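Local coordinates for T9SS C-terminal target domain-containing protein (PDB 5JVK) that belongs to glycoside hydrolase family 39 and probably hydrolyses O-glycosidic bonds in the gut symbiont Bacteroides cellulosilyticus, at residues E100-D105 / L124-G129; R132-L137 / V338-W343. All coordinates share one frame; numbering follows the deposited sequence.

Interaction 1 of 2, residues E100-D105 / L124-G129; sequences EERPLD and LIRMAG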
ATOM      1  N   GLU A 100      -9.468  11.769  10.144  1.00 42.56           N
ATOM      2  CA  GLU A 100      -8.660  11.445  11.337  1.00 42.90           C
ATOM      3  C   GLU A 100      -8.619   9.953  11.704  1.00 40.99           C
ATOM      4  O   GLU A 100      -7.739   9.534  12.458  1.00 40.95           O
ATOM      5  CB  GLU A 100      -9.126  12.265  12.560  1.00 44.98           C
ATOM      6  CG  GLU A 100     -10.492  11.875  13.133  1.00 46.61           C
ATOM      7  CD  GLU A 100     -10.974  12.819  14.223  1.00 48.55           C
ATOM      8  OE1 GLU A 100     -10.193  13.109  15.157  1.00 50.20           O
ATOM      9  OE2 GLU A 100     -12.143  13.262  14.156  1.00 49.17           O
ATOM     10  N   GLU A 101      -9.577   9.173  11.200  1.00 38.57           N
ATOM     11  CA  GLU A 101      -9.654   7.731  11.473  1.00 36.75           C
ATOM     12  C   GLU A 101      -8.934   6.832  10.448  1.00 34.28           C
ATOM     13  O   GLU A 101      -9.025   5.610  10.542  1.00 33.81           O
ATOM     14  CB  GLU A 101     -11.125   7.311  11.597  1.00 37.67           C
ATOM     15  CG  GLU A 101     -11.858   7.988  12.746  1.00 38.73           C
ATOM     16  CD  GLU A 101     -13.237   7.403  13.006  1.00 39.46           C
ATOM     17  OE1 GLU A 101     -13.855   6.859  12.063  1.00 39.84           O
ATOM     18  OE2 GLU A 101     -13.706   7.495  14.159  1.00 39.90           O
ATOM     19  N   ARG A 102      -8.217   7.413   9.486  1.00 32.06           N
ATOM     20  CA  ARG A 102      -7.452   6.614   8.524  1.00 31.05           C
ATOM     21  C   ARG A 102      -6.219   5.973   9.171  1.00 29.83           C
ATOM     22  O   ARG A 102      -5.586   6.595  10.026  1.00 29.14           O
ATOM     23  CB  ARG A 102      -6.990   7.464   7.351  1.00 31.56           C
ATOM     24  CG  ARG A 102      -8.098   7.887   6.413  1.00 32.56           C
ATOM     25  CD  ARG A 102      -7.513   8.680   5.260  1.00 33.36           C
ATOM     26  NE  ARG A 102      -6.974   9.955   5.722  1.00 33.71           N
ATOM     27  CZ  ARG A 102      -6.158  10.746   5.026  1.00 34.66           C
ATOM     28  NH1 ARG A 102      -5.747  10.423   3.798  1.00 34.60           N
ATOM     29  NH2 ARG A 102      -5.743  11.884   5.577  1.00 35.25           N
ATOM     30  N   PRO A 103      -5.868   4.734   8.761  1.00 28.54           N
ATOM     31  CA  PRO A 103      -4.641   4.104   9.258  1.00 27.77           C
ATOM     32  C   PRO A 103      -3.370   4.894   8.949  1.00 27.08           C
ATOM     33  O   PRO A 103      -3.048   5.128   7.785  1.00 26.44           O
ATOM     34  CB  PRO A 103      -4.625   2.752   8.541  1.00 28.02           C
ATOM     35  CG  PRO A 103      -6.057   2.452   8.305  1.00 28.27           C
ATOM     36  CD  PRO A 103      -6.688   3.776   7.991  1.00 28.36           C
ATOM     37  N   LEU A 104      -2.666   5.286  10.007  1.00 26.41           N
ATOM     38  CA  LEU A 104      -1.418   6.041   9.919  1.00 25.96           C
ATOM     39  C   LEU A 104      -0.227   5.188   9.473  1.00 25.71           C
ATOM     40  O   LEU A 104       0.820   5.740   9.129  1.00 25.63           O
ATOM     41  CB  LEU A 104      -1.100   6.702  11.265  1.00 25.81           C
ATOM     42  CG  LEU A 104      -2.133   7.716  11.783  1.00 25.85           C
ATOM     43  CD1 LEU A 104      -1.836   8.110  13.222  1.00 25.79           C
ATOM     44  CD2 LEU A 104      -2.186   8.953  10.895  1.00 25.82           C
ATOM     45  N   ASP A 105      -0.383   3.859   9.497  1.00 25.59           N
ATOM     46  CA  ASP A 105       0.646   2.918   9.025  1.00 25.37           C
ATOM     47  C   ASP A 105       0.431   2.383   7.598  1.00 25.63           C
ATOM     48  O   ASP A 105       1.305   1.694   7.071  1.00 26.03           O
ATOM     49  CB  ASP A 105       0.830   1.752  10.021  1.00 25.11           C
ATOM     50  CG  ASP A 105      -0.445   0.936  10.253  1.00 24.94           C
ATOM     51  OD1 ASP A 105      -1.540   1.344   9.808  1.00 24.93           O
ATOM     52  OD2 ASP A 105      -0.348  -0.115  10.915  1.00 24.68           O
ATOM     53  N   LEU A 124      -8.021   9.172  -5.713  1.00 31.62           N
ATOM     54  CA  LEU A 124      -8.149   7.712  -5.717  1.00 30.50           C
ATOM     55  C   LEU A 124      -7.313   7.051  -4.613  1.00 30.11           C
ATOM     56  O   LEU A 124      -7.737   6.051  -4.038  1.00 29.58           O
ATOM     57  CB  LEU A 124      -7.778   7.138  -7.090  1.00 30.27           C
ATOM     58  CG  LEU A 124      -8.725   7.513  -8.237  1.00 30.03           C
ATOM     59  CD1 LEU A 124      -8.047   7.382  -9.590  1.00 30.06           C
ATOM     60  CD2 LEU A 124      -9.986   6.666  -8.198  1.00 30.30           C
ATOM     61  N   ILE A 125      -6.134   7.608  -4.327  1.00 29.65           N
ATOM     62  CA  ILE A 125      -5.305   7.153  -3.202  1.00 29.25           C
ATOM     63  C   ILE A 125      -6.013   7.398  -1.866  1.00 29.30           C
ATOM     64  O   ILE A 125      -5.970   6.538  -0.982  1.00 29.21           O
ATOM     65  CB  ILE A 125      -3.900   7.818  -3.201  1.00 29.08           C
ATOM     66  CG1 ILE A 125      -3.077   7.326  -4.399  1.00 29.04           C
ATOM     67  CG2 ILE A 125      -3.141   7.512  -1.908  1.00 28.98           C
ATOM     68  CD1 ILE A 125      -1.932   8.238  -4.797  1.00 29.03           C
ATOM     69  N   ARG A 126      -6.651   8.562  -1.728  1.00 29.27           N
ATOM     70  CA  ARG A 126      -7.390   8.926  -0.508  1.00 29.46           C
ATOM     71  C   ARG A 126      -8.535   7.958  -0.198  1.00 28.72           C
ATOM     72  O   ARG A 126      -8.680   7.515   0.943  1.00 29.02           O
ATOM     73  CB  ARG A 126      -7.933  10.364  -0.605  1.00 30.08           C
ATOM     74  CG  ARG A 126      -8.905  10.786   0.497  1.00 30.88           C
ATOM     75  CD  ARG A 126      -8.297  10.701   1.888  1.00 31.68           C
ATOM     76  NE  ARG A 126      -9.275  11.045   2.923  1.00 32.84           N
ATOM     77  CZ  ARG A 126     -10.261  10.251   3.356  1.00 33.17           C
ATOM     78  NH1 ARG A 126     -10.435   9.022   2.861  1.00 33.66           N
ATOM     79  NH2 ARG A 126     -11.083  10.689   4.307  1.00 33.03           N
ATOM     80  N   MET A 127      -9.338   7.638  -1.209  1.00 27.76           N
ATOM     81  CA  MET A 127     -10.493   6.749  -1.032  1.00 27.43           C
ATOM     82  C   MET A 127     -10.111   5.283  -0.764  1.00 26.68           C
ATOM     83  O   MET A 127     -10.950   4.504  -0.308  1.00 25.96           O
ATOM     84  CB  MET A 127     -11.441   6.851  -2.238  1.00 27.57           C
ATOM     85  CG  MET A 127     -12.151   8.191  -2.344  1.00 27.80           C
ATOM     86  SD  MET A 127     -13.366   8.262  -3.680  1.00 28.33           S
ATOM     87  CE  MET A 127     -12.299   8.245  -5.118  1.00 27.96           C
ATOM     88  N   ALA A 128      -8.865   4.908  -1.064  1.00 26.08           N
ATOM     89  CA  ALA A 128      -8.318   3.599  -0.677  1.00 25.64           C
ATOM     90  C   ALA A 128      -7.914   3.526   0.804  1.00 25.39           C
ATOM     91  O   ALA A 128      -7.649   2.434   1.313  1.00 25.31           O
ATOM     92  CB  ALA A 128      -7.131   3.239  -1.555  1.00 25.52           C
ATOM     93  N   GLY A 129      -7.837   4.680   1.475  1.00 24.67           N
ATOM     94  CA  GLY A 129      -7.600   4.755   2.919  1.00 24.29           C
ATOM     95  C   GLY A 129      -6.165   5.037   3.334  1.00 23.87           C
ATOM     96  O   GLY A 129      -5.870   5.071   4.525  1.00 23.87           O
TER
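Arg102 reaches from the loop before the first barrel strand to the C-terminal end of helix 118-127, where it meets Gly129 and Arg126. CB of Arg102 lies 3.9 Å from Gly129 O, and CG remains near the same oxygen. Arg102 CD then settles over the centre of the Arg126 guanidinium, 3.7 Å from Arg126 CZ. A bend at chi3 (-67°) swings the guanidinium across the Arg126 side chain, bringing Arg102 NE to 3.8 Å from Arg126 NE. Arg102 CZ meets both NE and CD of Arg126. At the tip, Arg102 NH1 lies 3.2 Å from Arg126 CD, close to the methylene just before the second guanidinium. The two flat groups thus form an offset stack, centres 4.5 Å apart and planes inclined by 22°. The like charges of the stack are probably eased by outside partners: Arg102 NH2 forms a salt bridge with Asp99 OD1 and a hydrogen bond to Gly166 O, and Arg126 NH2 bonds to Ile97 O. A leucine in place of Arg102 would probably leave Asp99 without this ionic mate and one face of the Arg126 guanidinium without its stacked cover. Alongside, Pro103 CD rests 3.8 Å from Gly129 O. Gly129 itself has a positive phi (99°) and donates its N to Arg126 O at 3.0 Å, turning the chain out of the helix. This is a Schellman motif, here closing the first helix of a (beta/alpha)8 barrel on the side where the chain enters its parallel strands.

Interaction 2 of 2, residues R132-L137 / V338-W343; sequences RIRTDL and VTEIGW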
ATOM      1  N   ARG A 132      -0.015   7.579   3.682  1.00 23.22           N
ATOM      2  CA  ARG A 132       1.366   7.782   3.250  1.00 23.14           C
ATOM      3  C   ARG A 132       1.525   7.385   1.790  1.00 23.39           C
ATOM      4  O   ARG A 132       0.809   6.513   1.295  1.00 23.55           O
ATOM      5  CB  ARG A 132       2.325   6.950   4.100  1.00 23.00           C
ATOM      6  CG  ARG A 132       2.337   7.302   5.577  1.00 23.10           C
ATOM      7  CD  ARG A 132       3.275   6.381   6.332  1.00 23.25           C
ATOM      8  NE  ARG A 132       3.229   6.585   7.781  1.00 23.42           N
ATOM      9  CZ  ARG A 132       3.838   7.568   8.446  1.00 23.48           C
ATOM     10  NH1 ARG A 132       4.560   8.493   7.813  1.00 23.78           N
ATOM     11  NH2 ARG A 132       3.717   7.631   9.769  1.00 23.57           N
ATOM     12  N   ILE A 133       2.460   8.039   1.104  1.00 23.50           N
ATOM     13  CA  ILE A 133       2.868   7.631  -0.241  1.00 23.56           C
ATOM     14  C   ILE A 133       4.386   7.626  -0.353  1.00 23.88           C
ATOM     15  O   ILE A 133       5.064   8.392   0.327  1.00 23.86           O
ATOM     16  CB  ILE A 133       2.241   8.500  -1.361  1.00 23.39           C
ATOM     17  CG1 ILE A 133       2.640   9.985  -1.236  1.00 23.50           C
ATOM     18  CG2 ILE A 133       0.727   8.321  -1.381  1.00 23.35           C
ATOM     19  CD1 ILE A 133       3.854  10.396  -2.051  1.00 23.37           C
ATOM     20  N   ARG A 134       4.903   6.742  -1.202  1.00 24.62           N
ATOM     21  CA  ARG A 134       6.331   6.650  -1.477  1.00 25.28           C
ATOM     22  C   ARG A 134       6.564   6.910  -2.956  1.00 26.20           C
ATOM     23  O   ARG A 134       5.855   6.361  -3.801  1.00 26.22           O
ATOM     24  CB  ARG A 134       6.865   5.269  -1.099  1.00 25.06           C
ATOM     25  CG  ARG A 134       8.356   5.073  -1.342  1.00 24.96           C
ATOM     26  CD  ARG A 134       8.795   3.739  -0.775  1.00 24.90           C
ATOM     27  NE  ARG A 134      10.223   3.458  -0.953  1.00 24.67           N
ATOM     28  CZ  ARG A 134      10.766   2.722  -1.927  1.00 24.87           C
ATOM     29  NH1 ARG A 134      10.032   2.165  -2.893  1.00 24.75           N
ATOM     30  NH2 ARG A 134      12.081   2.541  -1.941  1.00 25.19           N
ATOM     31  N   THR A 135       7.555   7.742  -3.265  1.00 27.45           N
ATOM     32  CA  THR A 135       7.964   7.952  -4.650  1.00 28.46           C
ATOM     33  C   THR A 135       9.439   8.325  -4.764  1.00 29.57           C
ATOM     34  O   THR A 135      10.081   8.693  -3.780  1.00 28.94           O
ATOM     35  CB  THR A 135       7.067   8.987  -5.359  1.00 28.58           C
ATOM     36  OG1 THR A 135       7.292   8.922  -6.772  1.00 29.05           O
ATOM     37  CG2 THR A 135       7.326  10.405  -4.851  1.00 28.65           C
ATOM     38  N   ASP A 136       9.954   8.213  -5.983  1.00 31.97           N
ATOM     39  CA  ASP A 136      11.380   8.362  -6.251  1.00 34.10           C
ATOM     40  C   ASP A 136      11.788   9.814  -6.427  1.00 34.73           C
ATOM     41  O   ASP A 136      10.983  10.665  -6.809  1.00 34.49           O
ATOM     42  CB  ASP A 136      11.769   7.594  -7.513  1.00 35.29           C
ATOM     43  CG  ASP A 136      11.526   6.114  -7.384  1.00 37.10           C
ATOM     44  OD1 ASP A 136      12.383   5.416  -6.796  1.00 38.39           O
ATOM     45  OD2 ASP A 136      10.474   5.649  -7.876  1.00 39.25           O
ATOM     46  N   LEU A 137      13.055  10.075  -6.136  1.00 35.83           N
ATOM     47  CA  LEU A 137      13.698  11.325  -6.495  1.00 37.36           C
ATOM     48  C   LEU A 137      15.113  10.990  -6.949  1.00 37.72           C
ATOM     49  O   LEU A 137      15.902  10.446  -6.176  1.00 36.90           O
ATOM     50  CB  LEU A 137      13.701  12.287  -5.304  1.00 38.34           C
ATOM     51  CG  LEU A 137      14.177  13.731  -5.527  1.00 38.96           C
ATOM     52  CD1 LEU A 137      15.694  13.818  -5.642  1.00 40.42           C
ATOM     53  CD2 LEU A 137      13.509  14.354  -6.747  1.00 38.88           C
ATOM     54  N   VAL A 338       8.596  -0.622   6.260  1.00 23.60           N
ATOM     55  CA  VAL A 338       8.349  -1.602   5.197  1.00 22.96           C
ATOM     56  C   VAL A 338       8.011  -0.825   3.923  1.00 22.53           C
ATOM     57  O   VAL A 338       6.846  -0.675   3.552  1.00 22.32           O
ATOM     58  CB  VAL A 338       7.247  -2.608   5.597  1.00 22.81           C
ATOM     59  CG1 VAL A 338       7.086  -3.691   4.535  1.00 22.69           C
ATOM     60  CG2 VAL A 338       7.567  -3.219   6.958  1.00 22.87           C
ATOM     61  N   THR A 339       9.053  -0.322   3.266  1.00 22.25           N
ATOM     62  CA  THR A 339       8.895   0.635   2.166  1.00 22.26           C
ATOM     63  C   THR A 339       8.432   0.019   0.842  1.00 22.25           C
ATOM     64  O   THR A 339       8.005   0.747  -0.051  1.00 22.29           O
ATOM     65  CB  THR A 339      10.179   1.463   1.942  1.00 22.18           C
ATOM     66  OG1 THR A 339      11.279   0.597   1.631  1.00 22.15           O
ATOM     67  CG2 THR A 339      10.500   2.284   3.187  1.00 22.14           C
ATOM     68  N   GLU A 340       8.517  -1.304   0.712  1.00 22.36           N
ATOM     69  CA  GLU A 340       7.792  -2.028  -0.337  1.00 22.35           C
ATOM     70  C   GLU A 340       7.331  -3.394   0.164  1.00 21.96           C
ATOM     71  O   GLU A 340       8.110  -4.143   0.751  1.00 21.53           O
ATOM     72  CB  GLU A 340       8.644  -2.246  -1.592  1.00 22.56           C
ATOM     73  CG  GLU A 340       9.034  -0.993  -2.361  1.00 22.78           C
ATOM     74  CD  GLU A 340       9.772  -1.294  -3.658  1.00 23.16           C
ATOM     75  OE1 GLU A 340       9.752  -2.453  -4.135  1.00 23.16           O
ATOM     76  OE2 GLU A 340      10.395  -0.361  -4.202  1.00 23.93           O
ATOM     77  N   ILE A 341       6.061  -3.702  -0.068  1.00 21.40           N
ATOM     78  CA  ILE A 341       5.568  -5.072   0.012  1.00 21.15           C
ATOM     79  C   ILE A 341       4.378  -5.175  -0.936  1.00 20.99           C
ATOM     80  O   ILE A 341       3.605  -4.227  -1.059  1.00 21.06           O
ATOM     81  CB  ILE A 341       5.207  -5.485   1.460  1.00 21.16           C
ATOM     82  CG1 ILE A 341       4.838  -6.973   1.520  1.00 21.32           C
ATOM     83  CG2 ILE A 341       4.078  -4.629   2.028  1.00 21.19           C
ATOM     84  CD1 ILE A 341       4.731  -7.520   2.928  1.00 21.33           C
ATOM     85  N   GLY A 342       4.248  -6.301  -1.627  1.00 20.47           N
ATOM     86  CA  GLY A 342       3.154  -6.467  -2.568  1.00 20.15           C
ATOM     87  C   GLY A 342       3.093  -7.811  -3.254  1.00 20.02           C
ATOM     88  O   GLY A 342       4.032  -8.604  -3.191  1.00 20.09           O
ATOM     89  N   TRP A 343       1.954  -8.052  -3.892  1.00 19.79           N
ATOM     90  CA  TRP A 343       1.709  -9.225  -4.720  1.00 19.84           C
ATOM     91  C   TRP A 343       1.166  -8.731  -6.057  1.00 19.85           C
ATOM     92  O   TRP A 343       0.562  -7.657  -6.123  1.00 20.03           O
ATOM     93  CB  TRP A 343       0.699 -10.152  -4.046  1.00 19.88           C
ATOM     94  CG  TRP A 343       1.232 -10.878  -2.837  1.00 19.74           C
ATOM     95  CD1 TRP A 343       1.650 -12.167  -2.783  1.00 19.73           C
ATOM     96  CD2 TRP A 343       1.389 -10.353  -1.515  1.00 19.65           C
ATOM     97  NE1 TRP A 343       2.060 -12.489  -1.518  1.00 19.87           N
ATOM     98  CE2 TRP A 343       1.911 -11.393  -0.715  1.00 19.71           C
ATOM     99  CE3 TRP A 343       1.135  -9.110  -0.927  1.00 19.59           C
ATOM    100  CZ2 TRP A 343       2.194 -11.226   0.642  1.00 19.74           C
ATOM    101  CZ3 TRP A 343       1.417  -8.940   0.418  1.00 19.65           C
ATOM    102  CH2 TRP A 343       1.941  -9.995   1.192  1.00 19.80           C
TER
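Thr339 opens the contact, lying obliquely across the side chain of Arg134. Its carbonyl O is 3.2 Å from Arg134 CD, and its CB is 3.5 Å from Arg134 NE. Thr339 OG1 stands over one face of the guanidinium without bonding to it; that hydroxyl is engaged by Glu219 OE2 and His288 NE2. Arg134 comes from the second strand of the (beta/alpha)8 barrel and Thr339 from the seventh, so the extended arginine, with CG anti to N (chi1 -180°), bridges two non-adjacent strands through the barrel interior. Next along the strand, Glu340 occupies the position at the end of strand seven where clan GH-A glycosidases carry their nucleophile, consistent with such a role here. Glu340 CG passes 3.4 Å from Arg134 NH1, and the chain runs on extended to the carboxylate. Arg134 NH1 donates at 2.9 Å in a salt bridge to Glu340 OE2, which accepts through its anti lone pair; the bond is bent, with an N-H...O angle of 135°, and the acceptor is tilted from the guanidinium plane. Glu219 and Asn222 hold Arg134 NE and NH2, fixing the rotation of the guanidinium, while Tyr290 OH bonds to Glu340 OE1.

In the fold
Interactions 1 and 2 follow one another along the chain, their centres 15 Å apart: helix 118-127 contributes to the first, and strand 132-138, which comes next, supplies the arginine of the second. They also touch directly. Leu104 O probably accepts a hydrogen bond from Arg132 NE at 2.9 Å, and Ile125 CG2 packs against Ile133 CG2 at 4.0 Å, joining loop and helix to the start of the second strand. Interaction 1 sits where the strands begin, whereas interaction 2 lies toward their C-terminal ends, by the presumed active site. There a bound glycerol, probably from the crystallisation liquor, lies about 3 Å from the Glu340 side chain (nearest atoms) and hydrogen-bonds to Asp136 OD2.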